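Local coordinates for insecticidal crystal protein Cry35Ab1 (Bacillus thuringiensis, PDB 4JP0), which forms one half of a binary insecticidal toxin that, together with Cry34Ab1, kills western corn rootworm larvae, probably by acting on the midgut epithelium, at residues Ser11-Asn15 / Asn130-Gln134; Thr21-Asp27 / Ala64-Lys68; Leu49-Asp53 / Pro182-Val186. All coordinates share one frame; numbering follows the deposited sequence.

Overall arrangement
From the N terminus, strand 6-12 leads straight into contact 1, where Ser11-Asn15 meets Asn130-Gln134 and closes a loop of more than a hundred residues that spans the ricin-B-like, beta-trefoil part of the chain. Nested inside that loop is contact 2, which joins the turn after strand 18-22 to the coil ahead of strand 69-73. Contact 3 starts on strand 43-52 and reaches forward to Pro182-Val186, so it crosses both others along the chain and ties the trefoil to the part carrying the long-stranded sheet. All three reach one antiparallel sheet. Contacts 2 and 3 touch through Cys67 and Ile184; contact 1 lies about 27 Å from contact 3, centre to centre.

Contact 1 of 3, residues Ser11-Asn15 / Asn130-Gln134; sequences SNHAN and NPNQQ
Asn12, His13 and Ala14 meet Pro131, Asn132 and Gln134 in a polar, partly buried contact where the end of strand 6-12 turns beside the loop leading into strand 135-142, so that the first strand of the ricin-B-like beta-trefoil is fastened to its last. Beside the Ser11-Asn136 backbone pairing, His13 N gives Gln134 O a nearly straight bond (2.8 Å, 167°). Asn12 suits this place because its amide has both a donor and an acceptor to offer. With CG anti to the backbone N (chi1 -173°), the group swings beside its own carbonyl; ND2 reaches across to Asn132 O at 3.2 Å, approaching from above that carbonyl's plane, while OD1 turns back to take Asn15 N at 3.0 Å on a lone pair, forming an Asx motif that shapes the bend. His13 sets the edge of its imidazole against Pro131, CD2 lying 3.8 Å from CB, and its CB runs alongside that of Gln134. The methyl of Ala14 is small enough to sit close to the Asn132 amide, 3.2 Å from OD1, and also touches Pro131 CB. Across the loop, Gln134 folds back through its bent chain and gives NE2 to Asn130 O, which Gln133 N reaches from the opposite face; OE1 of Gln134 is held by Asn96. A water links Asn15 ND2 to Asn132 OD1, while OD1 of Asn15 bonds Leu17 N. The segments are thus joined by two directional bonds, from Asn12 ND2 and His13 N, and a weak one from Ala14 N to Pro131 O, more than by apolar burial, while Gln134 stiffens its own loop.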
loop_
_atom_site.group_PDB
_atom_site.type_symbol
_atom_site.label_atom_id
_atom_site.label_comp_id
_atom_site.label_asym_id
_atom_site.label_seq_id
_atom_site.Cartn_x
_atom_site.Cartn_y
_atom_site.Cartn_z
ATOM N N SER A 11 16.741 27.435 -2.525
ATOM C CA SER A 11 17.808 28.427 -2.665
ATOM C C SER A 11 18.577 28.625 -1.368
ATOM O O SER A 11 18.042 28.425 -0.278
ATOM C CB SER A 11 17.248 29.785 -3.153
ATOM O OG SER A 11 16.265 30.291 -2.280
ATOM N N ASN A 12 19.827 29.059 -1.492
ATOM C CA ASN A 12 20.658 29.203 -0.327
ATOM C C ASN A 12 20.498 30.559 0.387
ATOM O O ASN A 12 20.443 31.629 -0.247
ATOM C CB ASN A 12 22.110 29.027 -0.713
ATOM C CG ASN A 12 23.026 28.999 0.500
ATOM O OD1 ASN A 12 23.702 29.972 0.794
ATOM N ND2 ASN A 12 23.035 27.876 1.212
ATOM N N HIS A 13 20.415 30.505 1.708
ATOM C CA HIS A 13 20.263 31.737 2.493
ATOM C C HIS A 13 21.440 32.690 2.317
ATOM O O HIS A 13 21.232 33.884 2.146
ATOM C CB HIS A 13 20.101 31.378 3.974
ATOM C CG HIS A 13 20.098 32.556 4.912
ATOM N ND1 HIS A 13 19.004 33.375 5.080
ATOM C CD2 HIS A 13 21.013 32.972 5.812
ATOM C CE1 HIS A 13 19.253 34.269 6.019
ATOM N NE2 HIS A 13 20.476 34.060 6.466
ATOM N N ALA A 14 22.663 32.162 2.348
ATOM C CA ALA A 14 23.858 33.017 2.268
ATOM C C ALA A 14 24.087 33.630 0.894
ATOM O O ALA A 14 24.375 34.809 0.802
ATOM C CB ALA A 14 25.142 32.258 2.656
ATOM N N ASN A 15 23.970 32.830 -0.158
ATOM C CA ASN A 15 24.419 33.284 -1.478
ATOM C C ASN A 15 23.339 33.483 -2.539
ATOM O O ASN A 15 23.626 33.948 -3.644
ATOM C CB ASN A 15 25.536 32.363 -1.968
ATOM C CG ASN A 15 25.056 30.957 -2.322
ATOM O OD1 ASN A 15 23.913 30.728 -2.750
ATOM N ND2 ASN A 15 25.966 30.010 -2.215
ATOM N N ASN A 130 25.878 28.761 10.525
ATOM C CA ASN A 130 26.524 28.875 9.281
ATOM C C ASN A 130 25.403 29.186 8.339
ATOM O O ASN A 130 24.584 28.384 8.127
ATOM C CB ASN A 130 27.198 27.571 8.945
ATOM C CG ASN A 130 27.953 27.626 7.688
ATOM O OD1 ASN A 130 27.789 28.501 6.898
ATOM N ND2 ASN A 130 28.793 26.663 7.493
ATOM N N PRO A 131 25.367 30.428 7.882
ATOM C CA PRO A 131 24.322 30.854 6.947
ATOM C C PRO A 131 24.390 30.032 5.662
ATOM O O PRO A 131 23.370 29.949 4.965
ATOM C CB PRO A 131 24.665 32.333 6.702
ATOM C CG PRO A 131 26.119 32.411 7.019
ATOM C CD PRO A 131 26.292 31.522 8.236
ATOM N N ASN A 132 25.560 29.453 5.346
ATOM C CA ASN A 132 25.705 28.603 4.166
ATOM C C ASN A 132 25.038 27.216 4.301
ATOM O O ASN A 132 24.921 26.467 3.325
ATOM C CB ASN A 132 27.178 28.471 3.786
ATOM C CG ASN A 132 27.716 29.768 3.137
ATOM O OD1 ASN A 132 27.421 30.051 1.972
ATOM N ND2 ASN A 132 28.448 30.566 3.902
ATOM N N GLN A 133 24.541 26.922 5.485
ATOM C CA GLN A 133 23.827 25.689 5.738
ATOM C C GLN A 133 22.324 25.969 5.910
ATOM O O GLN A 133 21.568 25.102 6.320
ATOM C CB GLN A 133 24.425 25.020 6.992
ATOM C CG GLN A 133 25.861 24.501 6.700
ATOM C CD GLN A 133 26.471 23.781 7.881
ATOM O OE1 GLN A 133 26.059 24.005 9.007
ATOM N NE2 GLN A 133 27.414 22.870 7.618
ATOM N N GLN A 134 21.880 27.172 5.534
ATOM C CA GLN A 134 20.461 27.491 5.646
ATOM C C GLN A 134 19.847 27.632 4.232
ATOM O O GLN A 134 20.454 28.228 3.343
ATOM C CB GLN A 134 20.217 28.779 6.427
ATOM C CG GLN A 134 21.052 28.971 7.712
ATOM C CD GLN A 134 20.859 27.845 8.686
ATOM O OE1 GLN A 134 19.723 27.498 9.001
ATOM N NE2 GLN A 134 21.969 27.277 9.191
HETATM O O HOH W 1 28.294 30.475 -0.545
#

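Contact 2 of 3, residues Thr21-Asp27 / Ala64-Lys68; sequences TYLSLDD and ANNCK
The chain leaves strand 18-22 in a type I beta turn from Tyr22 to Leu25 and passes closest to the coil 64-68 at Asp26 and Asn65 (CA atoms 4.2 Å apart), where Asn65, Asn66 and Cys67 all have positive phi in a left-handed turn, a conformation asparagine tolerates well. Asn65 is the central side chain: its rotation (chi1 -42°, CG anti to the carbonyl carbon) directs the amide toward Thr21 and the concave side of the Tyr22-Leu25 turn. OD1 accepts the hydroxyl of Thr21 at 2.7 Å and also bonds Ser61. ND2 gives one hydrogen to Tyr22 O at 2.9 Å, near the amide plane, and a weak bond to Leu25 O. Thr21 carries its hydroxyl on a short, beta-branched side chain, which holds it close to the strand. Leu23 CD2 touches the Ala64 methyl, and a water joins Leu23 O to Asn65 N. Lys68 lays its aliphatic chain along Asp26, CD 3.3 Å from Asp26 O; NZ bonds Thr81. The Asn65 amide thus probably helps hold the turn's shape, whereas the long Asp27 OD1-Lys68 NZ salt bridge (3.7 Å), also bridged by a water weakly bound to Asp27, probably adds only loose attraction.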
loop_
_atom_site.group_PDB
_atom_site.type_symbol
_atom_site.label_atom_id
_atom_site.label_comp_id
_atom_site.label_asym_id
_atom_site.label_seq_id
_atom_site.Cartn_x
_atom_site.Cartn_y
_atom_site.Cartn_z
ATOM N N THR A 21 19.912 20.934 -11.539
ATOM C CA THR A 21 20.582 19.875 -12.295
ATOM C C THR A 21 20.597 20.290 -13.757
ATOM O O THR A 21 19.759 21.115 -14.173
ATOM C CB THR A 21 19.838 18.526 -12.216
ATOM O OG1 THR A 21 18.446 18.738 -12.381
ATOM C CG2 THR A 21 19.954 17.901 -10.870
ATOM N N TYR A 22 21.495 19.684 -14.546
ATOM C CA TYR A 22 21.553 19.960 -15.988
ATOM C C TYR A 22 20.400 19.154 -16.592
ATOM O O TYR A 22 20.249 17.994 -16.262
ATOM C CB TYR A 22 22.871 19.446 -16.612
ATOM C CG TYR A 22 24.132 20.256 -16.377
ATOM C CD1 TYR A 22 25.150 20.304 -17.351
ATOM C CD2 TYR A 22 24.342 20.937 -15.201
ATOM C CE1 TYR A 22 26.313 21.025 -17.142
ATOM C CE2 TYR A 22 25.514 21.678 -14.997
ATOM C CZ TYR A 22 26.480 21.712 -15.967
ATOM O OH TYR A 22 27.627 22.440 -15.754
ATOM N N LEU A 23 19.591 19.747 -17.458
ATOM C CA LEU A 23 18.430 19.037 -17.995
ATOM C C LEU A 23 18.752 17.888 -18.926
ATOM O O LEU A 23 17.977 16.937 -19.038
ATOM C CB LEU A 23 17.550 19.995 -18.821
ATOM C CG LEU A 23 16.622 20.935 -18.101
ATOM C CD1 LEU A 23 15.947 21.845 -19.103
ATOM C CD2 LEU A 23 15.576 20.153 -17.270
ATOM N N SER A 24 19.871 17.999 -19.615
ATOM C CA SER A 24 20.187 17.069 -20.671
ATOM C C SER A 24 21.115 15.936 -20.246
ATOM O O SER A 24 21.508 15.117 -21.091
ATOM C CB SER A 24 20.725 17.835 -21.870
ATOM O OG SER A 24 19.642 18.505 -22.495
ATOM N N LEU A 25 21.441 15.883 -18.945
ATOM C CA LEU A 25 22.227 14.769 -18.413
ATOM C C LEU A 25 21.386 14.075 -17.343
ATOM O O LEU A 25 21.192 14.606 -16.253
ATOM C CB LEU A 25 23.565 15.233 -17.832
ATOM C CG LEU A 25 24.654 15.603 -18.834
ATOM C CD1 LEU A 25 25.846 16.302 -18.154
ATOM C CD2 LEU A 25 25.126 14.341 -19.542
ATOM N N ASP A 26 20.897 12.874 -17.636
ATOM C CA ASP A 26 20.008 12.230 -16.676
ATOM C C ASP A 26 20.642 11.993 -15.283
ATOM O O ASP A 26 19.940 12.074 -14.290
ATOM C CB ASP A 26 19.450 10.929 -17.228
ATOM C CG ASP A 26 18.162 11.131 -18.039
ATOM O OD1 ASP A 26 17.775 12.279 -18.367
ATOM O OD2 ASP A 26 17.462 10.170 -18.383
ATOM N N ASP A 27 21.943 11.711 -15.203
ATOM C CA ASP A 27 22.567 11.446 -13.886
ATOM C C ASP A 27 23.270 12.652 -13.294
ATOM O O ASP A 27 24.230 12.531 -12.494
ATOM C CB ASP A 27 23.598 10.345 -14.019
ATOM C CG ASP A 27 23.000 9.084 -14.568
ATOM O OD1 ASP A 27 22.064 8.578 -13.918
ATOM O OD2 ASP A 27 23.377 8.554 -15.646
ATOM N N ALA A 64 12.270 16.246 -14.641
ATOM C CA ALA A 64 13.566 16.395 -15.276
ATOM C C ALA A 64 14.430 15.218 -14.829
ATOM O O ALA A 64 14.148 14.616 -13.791
ATOM C CB ALA A 64 14.209 17.681 -14.879
ATOM N N ASN A 65 15.476 14.917 -15.585
ATOM C CA ASN A 65 16.371 13.786 -15.260
ATOM C C ASN A 65 15.615 12.504 -14.969
ATOM O O ASN A 65 16.009 11.740 -14.104
ATOM C CB ASN A 65 17.268 14.141 -14.049
ATOM C CG ASN A 65 17.814 15.559 -14.120
ATOM O OD1 ASN A 65 17.358 16.452 -13.395
ATOM N ND2 ASN A 65 18.814 15.763 -14.978
ATOM N N ASN A 66 14.542 12.257 -15.717
ATOM C CA ASN A 66 13.742 11.041 -15.529
ATOM C C ASN A 66 13.204 10.879 -14.106
ATOM O O ASN A 66 12.972 9.742 -13.624
ATOM C CB ASN A 66 14.536 9.784 -15.999
ATOM C CG ASN A 66 13.635 8.639 -16.410
ATOM O OD1 ASN A 66 12.561 8.842 -16.991
ATOM N ND2 ASN A 66 14.051 7.421 -16.085
ATOM N N CYS A 67 12.974 12.012 -13.434
ATOM C CA CYS A 67 12.440 12.005 -12.085
ATOM C C CYS A 67 13.334 11.195 -11.150
ATOM O O CYS A 67 12.844 10.502 -10.287
ATOM C CB CYS A 67 10.992 11.481 -12.049
ATOM S SG CYS A 67 9.870 12.614 -12.894
ATOM N N LYS A 68 14.639 11.236 -11.381
ATOM C CA LYS A 68 15.582 10.690 -10.409
ATOM C C LYS A 68 15.564 11.609 -9.155
ATOM O O LYS A 68 15.012 12.721 -9.174
ATOM C CB LYS A 68 16.967 10.604 -11.009
ATOM C CG LYS A 68 17.118 9.476 -12.076
ATOM C CD LYS A 68 18.490 9.563 -12.682
ATOM C CE LYS A 68 18.600 8.728 -13.973
ATOM N NZ LYS A 68 18.583 7.275 -13.738
HETATM O O HOH W 2 15.580 16.220 -18.133
HETATM O O HOH W 3 20.632 6.425 -11.748
#

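Contact 3 of 3, residues Leu49-Asp53 / Pro182-Val186; sequences LFPID and PCIMV
Phe50 projects from strand 43-52 and lays its ring flat over a shallow seat made by Pro182, at the end of strand 174-182, and by Cys183 and Ile184 of the 3-10 turn that follows. Pro182 lies under the face: its CB is 3.9 Å from the ring centroid and 28° off the normal, a CH-pi contact in which proline's rigid ring presents its CH groups to the aromatic face. Ile184 comes obliquely from the same side, its CD1 3.6 Å from Phe50 CD1 and its CG2 nearer CE1; with CG1 set between backbone N and carbonyl carbon (chi1 55°), both branches bear on the ring. At the far end of that side Cys183 SG meets CZ at 3.8 Å, an oblique sulfur-aromatic contact. Tyr202 adds an edge-to-face ring, and Ile197 of helix 193-199 packs on Phe50 too. In a second, smaller fit the long, unbranched, flexible chain of Met185 carries its CE to Ile52 CG2 at 3.5 Å; the two side chains cross at about a right angle, and these methyl carbons are closer than usual van der Waals contact. The contact is apolar throughout, so close fit, dispersion and CH-pi attraction join the trefoil to the P42 toxin-family region here.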
loop_
_atom_site.group_PDB
_atom_site.type_symbol
_atom_site.label_atom_id
_atom_site.label_comp_id
_atom_site.label_asym_id
_atom_site.label_seq_id
_atom_site.Cartn_x
_atom_site.Cartn_y
_atom_site.Cartn_z
ATOM N N LEU A 49 8.817 17.159 -3.247
ATOM C CA LEU A 49 9.083 16.427 -2.027
ATOM C C LEU A 49 8.056 15.328 -1.854
ATOM O O LEU A 49 6.869 15.585 -1.968
ATOM C CB LEU A 49 8.940 17.353 -0.826
ATOM C CG LEU A 49 9.854 18.558 -0.742
ATOM C CD1 LEU A 49 9.657 19.232 0.627
ATOM C CD2 LEU A 49 11.291 18.108 -0.935
ATOM N N PHE A 50 8.509 14.101 -1.639
ATOM C CA PHE A 50 7.575 13.016 -1.237
ATOM C C PHE A 50 7.864 12.610 0.205
ATOM O O PHE A 50 9.031 12.487 0.601
ATOM C CB PHE A 50 7.735 11.809 -2.132
ATOM C CG PHE A 50 7.191 12.020 -3.540
ATOM C CD1 PHE A 50 8.037 12.095 -4.618
ATOM C CD2 PHE A 50 5.835 12.135 -3.762
ATOM C CE1 PHE A 50 7.550 12.231 -5.906
ATOM C CE2 PHE A 50 5.340 12.309 -5.057
ATOM C CZ PHE A 50 6.205 12.342 -6.123
ATOM N N PRO A 51 6.821 12.404 1.000
ATOM C CA PRO A 51 7.008 12.035 2.395
ATOM C C PRO A 51 7.172 10.513 2.521
ATOM O O PRO A 51 6.534 9.752 1.785
ATOM C CB PRO A 51 5.694 12.496 3.047
ATOM C CG PRO A 51 4.638 12.202 1.946
ATOM C CD PRO A 51 5.387 12.441 0.621
ATOM N N ILE A 52 8.033 10.105 3.457
ATOM C CA ILE A 52 8.210 8.700 3.787
ATOM C C ILE A 52 8.138 8.539 5.290
ATOM O O ILE A 52 7.910 9.513 6.040
ATOM C CB ILE A 52 9.535 8.149 3.201
ATOM C CG1 ILE A 52 10.754 8.934 3.712
ATOM C CG2 ILE A 52 9.480 8.149 1.656
ATOM C CD1 ILE A 52 12.102 8.295 3.259
ATOM N N ASP A 53 8.291 7.313 5.758
ATOM C CA ASP A 53 8.135 7.074 7.176
ATOM C C ASP A 53 9.128 7.885 8.029
ATOM O O ASP A 53 10.171 8.331 7.569
ATOM C CB ASP A 53 8.294 5.576 7.515
ATOM C CG ASP A 53 7.164 4.690 6.965
ATOM O OD1 ASP A 53 6.044 5.181 6.633
ATOM O OD2 ASP A 53 7.333 3.439 6.847
ATOM N N PRO A 182 3.468 7.829 -3.457
ATOM C CA PRO A 182 4.344 8.600 -4.341
ATOM C C PRO A 182 4.622 7.857 -5.667
ATOM O O PRO A 182 4.978 6.669 -5.664
ATOM C CB PRO A 182 5.624 8.677 -3.532
ATOM C CG PRO A 182 5.128 8.783 -2.080
ATOM C CD PRO A 182 3.976 7.738 -2.088
ATOM N N CYS A 183 4.520 8.564 -6.784
ATOM C CA CYS A 183 4.697 7.933 -8.082
ATOM C C CYS A 183 6.090 7.333 -8.241
ATOM O O CYS A 183 6.229 6.355 -8.944
ATOM C CB CYS A 183 4.361 8.902 -9.247
ATOM S SG CYS A 183 5.417 10.370 -9.289
ATOM N N ILE A 184 7.091 7.900 -7.564
ATOM C CA ILE A 184 8.435 7.359 -7.639
ATOM C C ILE A 184 8.517 5.931 -7.129
ATOM O O ILE A 184 9.440 5.206 -7.494
ATOM C CB ILE A 184 9.472 8.272 -6.909
ATOM C CG1 ILE A 184 9.035 8.524 -5.461
ATOM C CG2 ILE A 184 9.619 9.615 -7.669
ATOM C CD1 ILE A 184 10.157 9.134 -4.572
ATOM N N MET A 185 7.567 5.537 -6.284
ATOM C CA MET A 185 7.546 4.191 -5.711
ATOM C C MET A 185 6.676 3.247 -6.544
ATOM O O MET A 185 6.461 2.085 -6.159
ATOM C CB MET A 185 6.985 4.244 -4.289
ATOM C CG MET A 185 7.830 5.065 -3.352
ATOM S SD MET A 185 7.007 5.342 -1.794
ATOM C CE MET A 185 8.039 6.656 -1.131
ATOM N N VAL A 186 6.162 3.742 -7.657
ATOM C CA VAL A 186 5.294 2.950 -8.513
ATOM C C VAL A 186 5.907 2.691 -9.869
ATOM O O VAL A 186 6.293 3.625 -10.545
ATOM C CB VAL A 186 3.951 3.662 -8.729
ATOM C CG1 VAL A 186 3.126 2.933 -9.810
ATOM C CG2 VAL A 186 3.203 3.752 -7.402
#